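Local coordinates for glutathione S-transferase (Xanthomonas axonopodis pv. citri, PDB 6NV6), which binds glutathione and, as a theta-class transferase, probably catalyses its conjugation to electrophilic substrates, at residues L139-D144 against P180-L185; Q150-G155 against Q186-R191. One frame throughout, in Å; residues are numbered along the deposited sequence.

How the interactions relate
Both interactions belong to the all-helical C-terminal domain and share helix 183-193, with their centres about 11 Å apart. Along the chain the segments alternate: 139-144 on helix 126-146, then the loop 150-155, then 180-185 and 186-191, which follow one another without a gap. Interaction 1 fixes the start of helix 183-193 against the late turns of helix 126-146, and interaction 2 sets the next turns of the same helix against the loop leading toward helix 163-174. One short helix is thus held at successive levels by two earlier parts of the chain, and residues of both contacts also pack on helix 163-174.

Interaction 1 of 2, residues L139-D144 against P180-L185; sequences LLARAD and PELPHL
The CA atoms of the two segments come nearest at D144 and L185, 4.6 Å apart. Here the last turns of helix 126-146 meet a loop, 180-182, that passes directly into helix 183-193, with L182 at the N-cap position. The D144 side chain spans the junction. Its CG stands anti to the backbone N (chi1 -179°), and the carboxylate reaches the first turn of the new helix. There OD2 of D144 accepts a nearly straight bond from L185 N, 2.9 Å long and 173° at the hydrogen, which arrives from above the carboxylate plane, 39° out of it. H184 N adds a weak, strongly bent bond to the same oxygen, while P183, lacking an N-H, can only pack its ring CD nearby. A carboxylate held by amides at a helix start would probably be stabilised as the anion by the local dipoles. Its other oxygen, D144 OD1, lies 3.6 Å from H184 CD2, the imidazole plane being turned steeply against that of the carboxylate.

Beside this polar junction L182 points its branches at helix 126-146: CD1 rests on L140 CB at 3.8 Å, and CD2 lies 3.7 Å from A141 CA. L185 extends the apolar patch; its CD2 approaches CD1 of L140 at 4.1 Å, the two side chains crossing at about a right angle, and its CD1 lies more loosely beside A143 CB. The first turn of helix 183-193 thus packs against the flank of helix 126-146, and amides at its start are bonded by D144, a residue from a different helix.

Deeper in the domain, L140 also packs on F105 of helix 88-118 and on I169 and W172 of helix 163-174, while A143 touches W97 and L165 of those same two helices.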
loop_
_atom_site.group_PDB
_atom_site.type_symbol
_atom_site.label_atom_id
_atom_site.label_comp_id
_atom_site.label_asym_id
_atom_site.label_seq_id
_atom_site.Cartn_x
_atom_site.Cartn_y
_atom_site.Cartn_z
ATOM N N LEU A 139 -9.298 -11.200 6.891
ATOM C CA LEU A 139 -9.564 -9.990 6.123
ATOM C C LEU A 139 -8.972 -10.103 4.727
ATOM O O LEU A 139 -9.657 -9.862 3.725
ATOM C CB LEU A 139 -8.999 -8.769 6.848
ATOM C CG LEU A 139 -9.792 -8.324 8.087
ATOM C CD1 LEU A 139 -9.082 -7.197 8.841
ATOM C CD2 LEU A 139 -11.209 -7.934 7.694
ATOM N N LEU A 140 -7.693 -10.486 4.642
ATOM C CA LEU A 140 -7.062 -10.646 3.337
ATOM C C LEU A 140 -7.799 -11.657 2.462
ATOM O O LEU A 140 -7.807 -11.523 1.230
ATOM C CB LEU A 140 -5.603 -11.050 3.516
ATOM C CG LEU A 140 -4.753 -9.844 3.910
ATOM C CD1 LEU A 140 -3.288 -10.232 4.066
ATOM C CD2 LEU A 140 -4.951 -8.725 2.878
ATOM N N ALA A 141 -8.421 -12.671 3.079
ATOM C CA ALA A 141 -9.218 -13.630 2.321
ATOM C C ALA A 141 -10.295 -12.943 1.489
ATOM O O ALA A 141 -10.659 -13.435 0.413
ATOM C CB ALA A 141 -9.849 -14.641 3.277
ATOM N N ARG A 142 -10.796 -11.795 1.954
ATOM C CA ARG A 142 -11.771 -11.048 1.168
ATOM C C ARG A 142 -11.133 -10.470 -0.093
ATOM O O ARG A 142 -11.706 -10.555 -1.188
ATOM C CB ARG A 142 -12.396 -9.943 2.021
ATOM C CG ARG A 142 -13.395 -10.433 3.073
ATOM C CD ARG A 142 -13.654 -9.349 4.114
ATOM N NE ARG A 142 -14.153 -9.877 5.384
ATOM C CZ ARG A 142 -14.388 -9.135 6.467
ATOM N NH1 ARG A 142 -14.177 -7.827 6.444
ATOM N NH2 ARG A 142 -14.842 -9.699 7.575
ATOM N N ALA A 143 -9.948 -9.876 0.039
ATOM C CA ALA A 143 -9.246 -9.397 -1.142
ATOM C C ALA A 143 -8.862 -10.559 -2.055
ATOM O O ALA A 143 -8.951 -10.447 -3.288
ATOM C CB ALA A 143 -8.021 -8.599 -0.708
ATOM N N ASP A 144 -8.427 -11.679 -1.461
ATOM C CA ASP A 144 -8.118 -12.877 -2.234
ATOM C C ASP A 144 -9.317 -13.313 -3.056
ATOM O O ASP A 144 -9.167 -13.765 -4.196
ATOM C CB ASP A 144 -7.670 -14.009 -1.309
ATOM C CG ASP A 144 -7.315 -15.286 -2.071
ATOM O OD1 ASP A 144 -8.210 -16.135 -2.288
ATOM O OD2 ASP A 144 -6.139 -15.445 -2.467
ATOM N N PRO A 180 -1.717 -17.911 5.880
ATOM C CA PRO A 180 -2.651 -18.846 5.250
ATOM C C PRO A 180 -2.516 -18.803 3.734
ATOM O O PRO A 180 -2.070 -17.816 3.144
ATOM C CB PRO A 180 -4.015 -18.328 5.703
ATOM C CG PRO A 180 -3.801 -16.856 5.801
ATOM C CD PRO A 180 -2.393 -16.682 6.329
ATOM N N GLU A 181 -2.916 -19.898 3.098
ATOM C CA GLU A 181 -2.814 -19.998 1.647
ATOM C C GLU A 181 -3.857 -19.085 1.005
ATOM O O GLU A 181 -5.063 -19.312 1.140
ATOM C CB GLU A 181 -2.988 -21.450 1.207
ATOM C CG GLU A 181 -1.680 -22.200 0.984
ATOM C CD GLU A 181 -1.143 -22.058 -0.430
ATOM O OE1 GLU A 181 -1.610 -21.146 -1.158
ATOM O OE2 GLU A 181 -0.254 -22.865 -0.808
ATOM N N LEU A 182 -3.399 -18.041 0.313
ATOM C CA LEU A 182 -4.276 -17.116 -0.405
ATOM C C LEU A 182 -3.708 -16.901 -1.801
ATOM O O LEU A 182 -2.988 -15.923 -2.052
ATOM C CB LEU A 182 -4.425 -15.794 0.341
ATOM C CG LEU A 182 -5.037 -15.859 1.741
ATOM C CD1 LEU A 182 -4.744 -14.557 2.468
ATOM C CD2 LEU A 182 -6.540 -16.153 1.674
ATOM N N PRO A 183 -4.050 -17.772 -2.753
ATOM C CA PRO A 183 -3.251 -17.875 -3.980
ATOM C C PRO A 183 -3.555 -16.798 -5.003
ATOM O O PRO A 183 -2.683 -16.465 -5.815
ATOM C CB PRO A 183 -3.619 -19.267 -4.518
ATOM C CG PRO A 183 -4.538 -19.878 -3.455
ATOM C CD PRO A 183 -5.163 -18.730 -2.767
ATOM N N HIS A 184 -4.777 -16.268 -5.013
ATOM C CA HIS A 184 -5.047 -15.150 -5.910
ATOM C C HIS A 184 -4.370 -13.885 -5.398
ATOM O O HIS A 184 -3.728 -13.154 -6.165
ATOM C CB HIS A 184 -6.554 -14.964 -6.089
ATOM C CG HIS A 184 -7.263 -16.230 -6.458
ATOM N ND1 HIS A 184 -7.611 -16.534 -7.758
ATOM C CD2 HIS A 184 -7.651 -17.287 -5.704
ATOM C CE1 HIS A 184 -8.195 -17.719 -7.786
ATOM N NE2 HIS A 184 -8.230 -18.196 -6.554
ATOM N N LEU A 185 -4.478 -13.636 -4.092
ATOM C CA LEU A 185 -3.711 -12.567 -3.470
ATOM C C LEU A 185 -2.233 -12.672 -3.819
ATOM O O LEU A 185 -1.596 -11.669 -4.147
ATOM C CB LEU A 185 -3.907 -12.617 -1.955
ATOM C CG LEU A 185 -3.288 -11.455 -1.186
ATOM C CD1 LEU A 185 -4.124 -10.173 -1.349
ATOM C CD2 LEU A 185 -3.108 -11.840 0.279
#

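Interaction 2 of 2, residues Q150-G155 against Q186-R191; sequences QPYLSG and QAWYAR
Y152 sets CD1 of its ring against the pyrrole edge of W188, near the indole plane and 3.8 Å from W188 CD1. The rings are oblique, their planes 71° apart, so the pair is neither a parallel stack nor a clean edge-to-face contact. W188 CG stands anti to the backbone N (chi1 166°), and from there the indole extends to the loop. On the benzo side of the same indole, L153 sets its CD1 3.7 Å from W188 CZ2, the two side chains crossing at about a right angle.

R191, one helical turn further on, completes the contact. Its NH1 donates to the P151 carbonyl O over 2.8 Å, with an angle of 136° at the hydrogen; the donor lies in the carbonyl plane, on a lone pair, although the oxygen is tilted out of the guanidinium plane. P151 CB lies over one face of that guanidinium, and Y152 OH sits at its edge, near its plane. Any cation-pi attraction is at most weak, since R191 CZ is 5.4 Å from the centroid of the Y152 ring.

The loop 150-155, between helices 126-146 and 163-174 of the glutathione transferase C-terminal domain, makes a type I beta turn from Y152 to G155, closed by a bond from G155 N to Y152 O. D162, just before helix 163-174, joins this turn to helix 183-193: its OD2 accepts from both L153 N and W188 NE1, while its OD1 is bonded to S154 OG. The buried indole N-H is thereby satisfied, and a single carboxylate oxygen links it to the loop backbone, which probably limits rotation of the indole.

A water bridges the loop and the helix, lying 2.9 Å from Y152 OH and donating to R191 O at 3.0 Å.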
loop_
_atom_site.group_PDB
_atom_site.type_symbol
_atom_site.label_atom_id
_atom_site.label_comp_id
_atom_site.label_asym_id
_atom_site.label_seq_id
_atom_site.Cartn_x
_atom_site.Cartn_y
_atom_site.Cartn_z
ATOM N N GLN A 150 -11.138 -10.755 -10.696
ATOM C CA GLN A 150 -10.388 -9.898 -11.600
ATOM C C GLN A 150 -8.920 -9.927 -11.174
ATOM O O GLN A 150 -8.621 -10.182 -10.009
ATOM C CB GLN A 150 -10.902 -8.453 -11.587
ATOM C CG GLN A 150 -12.397 -8.334 -11.836
ATOM C CD GLN A 150 -12.727 -8.284 -13.324
ATOM O OE1 GLN A 150 -11.846 -8.057 -14.157
ATOM N NE2 GLN A 150 -14.005 -8.494 -13.663
ATOM N N PRO A 151 -8.003 -9.659 -12.103
ATOM C CA PRO A 151 -6.580 -9.761 -11.743
ATOM C C PRO A 151 -6.065 -8.592 -10.911
ATOM O O PRO A 151 -4.967 -8.704 -10.339
ATOM C CB PRO A 151 -5.883 -9.835 -13.111
ATOM C CG PRO A 151 -6.794 -9.153 -14.056
ATOM C CD PRO A 151 -8.192 -9.206 -13.493
ATOM N N TYR A 152 -6.817 -7.492 -10.816
ATOM C CA TYR A 152 -6.412 -6.348 -10.014
ATOM C C TYR A 152 -7.584 -5.825 -9.199
ATOM O O TYR A 152 -8.753 -5.948 -9.585
ATOM C CB TYR A 152 -5.837 -5.224 -10.874
ATOM C CG TYR A 152 -4.551 -5.638 -11.544
ATOM C CD1 TYR A 152 -3.344 -5.565 -10.865
ATOM C CD2 TYR A 152 -4.548 -6.130 -12.854
ATOM C CE1 TYR A 152 -2.169 -5.955 -11.465
ATOM C CE2 TYR A 152 -3.380 -6.521 -13.463
ATOM C CZ TYR A 152 -2.188 -6.435 -12.763
ATOM O OH TYR A 152 -0.998 -6.825 -13.343
ATOM N N LEU A 153 -7.244 -5.271 -8.037
ATOM C CA LEU A 153 -8.231 -4.588 -7.219
ATOM C C LEU A 153 -8.952 -3.511 -8.008
ATOM O O LEU A 153 -10.122 -3.227 -7.737
ATOM C CB LEU A 153 -7.553 -3.972 -6.003
ATOM C CG LEU A 153 -6.974 -4.987 -5.034
ATOM C CD1 LEU A 153 -6.416 -4.232 -3.838
ATOM C CD2 LEU A 153 -8.049 -6.004 -4.618
ATOM N N SER A 154 -8.270 -2.902 -8.982
ATOM C CA SER A 154 -8.875 -1.897 -9.846
ATOM C C SER A 154 -9.687 -2.514 -10.976
ATOM O O SER A 154 -10.342 -1.772 -11.723
ATOM C CB SER A 154 -7.801 -0.976 -10.438
ATOM O OG SER A 154 -7.114 -0.279 -9.421
ATOM N N GLY A 155 -9.667 -3.845 -11.115
ATOM C CA GLY A 155 -10.435 -4.497 -12.153
ATOM C C GLY A 155 -9.573 -5.193 -13.188
ATOM O O GLY A 155 -8.610 -5.888 -12.840
ATOM N N GLN A 186 -1.680 -13.887 -3.770
ATOM C CA GLN A 186 -0.250 -14.068 -3.995
ATOM C C GLN A 186 0.137 -13.836 -5.454
ATOM O O GLN A 186 1.171 -13.219 -5.736
ATOM C CB GLN A 186 0.164 -15.468 -3.556
ATOM C CG GLN A 186 1.606 -15.802 -3.879
ATOM C CD GLN A 186 2.049 -17.104 -3.258
ATOM O OE1 GLN A 186 1.465 -17.551 -2.266
ATOM N NE2 GLN A 186 3.085 -17.726 -3.834
ATOM N N ALA A 187 -0.664 -14.347 -6.395
ATOM C CA ALA A 187 -0.368 -14.132 -7.810
ATOM C C ALA A 187 -0.448 -12.654 -8.167
ATOM O O ALA A 187 0.288 -12.182 -9.047
ATOM C CB ALA A 187 -1.326 -14.950 -8.676
ATOM N N TRP A 188 -1.345 -11.918 -7.504
ATOM C CA TRP A 188 -1.416 -10.472 -7.666
ATOM C C TRP A 188 -0.136 -9.812 -7.169
ATOM O O TRP A 188 0.426 -8.941 -7.842
ATOM C CB TRP A 188 -2.645 -9.959 -6.917
ATOM C CG TRP A 188 -2.773 -8.467 -6.654
ATOM C CD1 TRP A 188 -3.064 -7.490 -7.572
ATOM C CD2 TRP A 188 -2.722 -7.810 -5.376
ATOM N NE1 TRP A 188 -3.166 -6.272 -6.951
ATOM C CE2 TRP A 188 -2.968 -6.436 -5.605
ATOM C CE3 TRP A 188 -2.490 -8.246 -4.066
ATOM C CZ2 TRP A 188 -2.976 -5.486 -4.566
ATOM C CZ3 TRP A 188 -2.505 -7.300 -3.033
ATOM C CH2 TRP A 188 -2.742 -5.936 -3.294
ATOM N N TYR A 189 0.351 -10.241 -6.005
ATOM C CA TYR A 189 1.616 -9.734 -5.503
ATOM C C TYR A 189 2.759 -10.078 -6.446
ATOM O O TYR A 189 3.690 -9.281 -6.611
ATOM C CB TYR A 189 1.879 -10.299 -4.111
ATOM C CG TYR A 189 3.219 -9.915 -3.530
ATOM C CD1 TYR A 189 3.631 -8.589 -3.511
ATOM C CD2 TYR A 189 4.065 -10.874 -2.997
ATOM C CE1 TYR A 189 4.844 -8.233 -2.985
ATOM C CE2 TYR A 189 5.285 -10.529 -2.469
ATOM C CZ TYR A 189 5.669 -9.211 -2.465
ATOM O OH TYR A 189 6.891 -8.871 -1.946
ATOM N N ALA A 190 2.705 -11.259 -7.075
ATOM C CA ALA A 190 3.729 -11.624 -8.048
ATOM C C ALA A 190 3.709 -10.691 -9.252
ATOM O O ALA A 190 4.764 -10.378 -9.808
ATOM C CB ALA A 190 3.544 -13.077 -8.490
ATOM N N ARG A 191 2.531 -10.219 -9.654
ATOM C CA ARG A 191 2.459 -9.326 -10.803
ATOM C C ARG A 191 2.823 -7.901 -10.418
ATOM O O ARG A 191 3.331 -7.137 -11.251
ATOM C CB ARG A 191 1.063 -9.368 -11.413
ATOM C CG ARG A 191 0.728 -10.692 -12.071
ATOM C CD ARG A 191 -0.620 -10.623 -12.789
ATOM N NE ARG A 191 -1.737 -10.356 -11.874
ATOM C CZ ARG A 191 -2.441 -11.290 -11.231
ATOM N NH1 ARG A 191 -3.350 -10.935 -10.329
ATOM N NH2 ARG A 191 -2.198 -12.581 -11.427
HETATM O O HOH W 1 1.334 -5.287 -12.620
#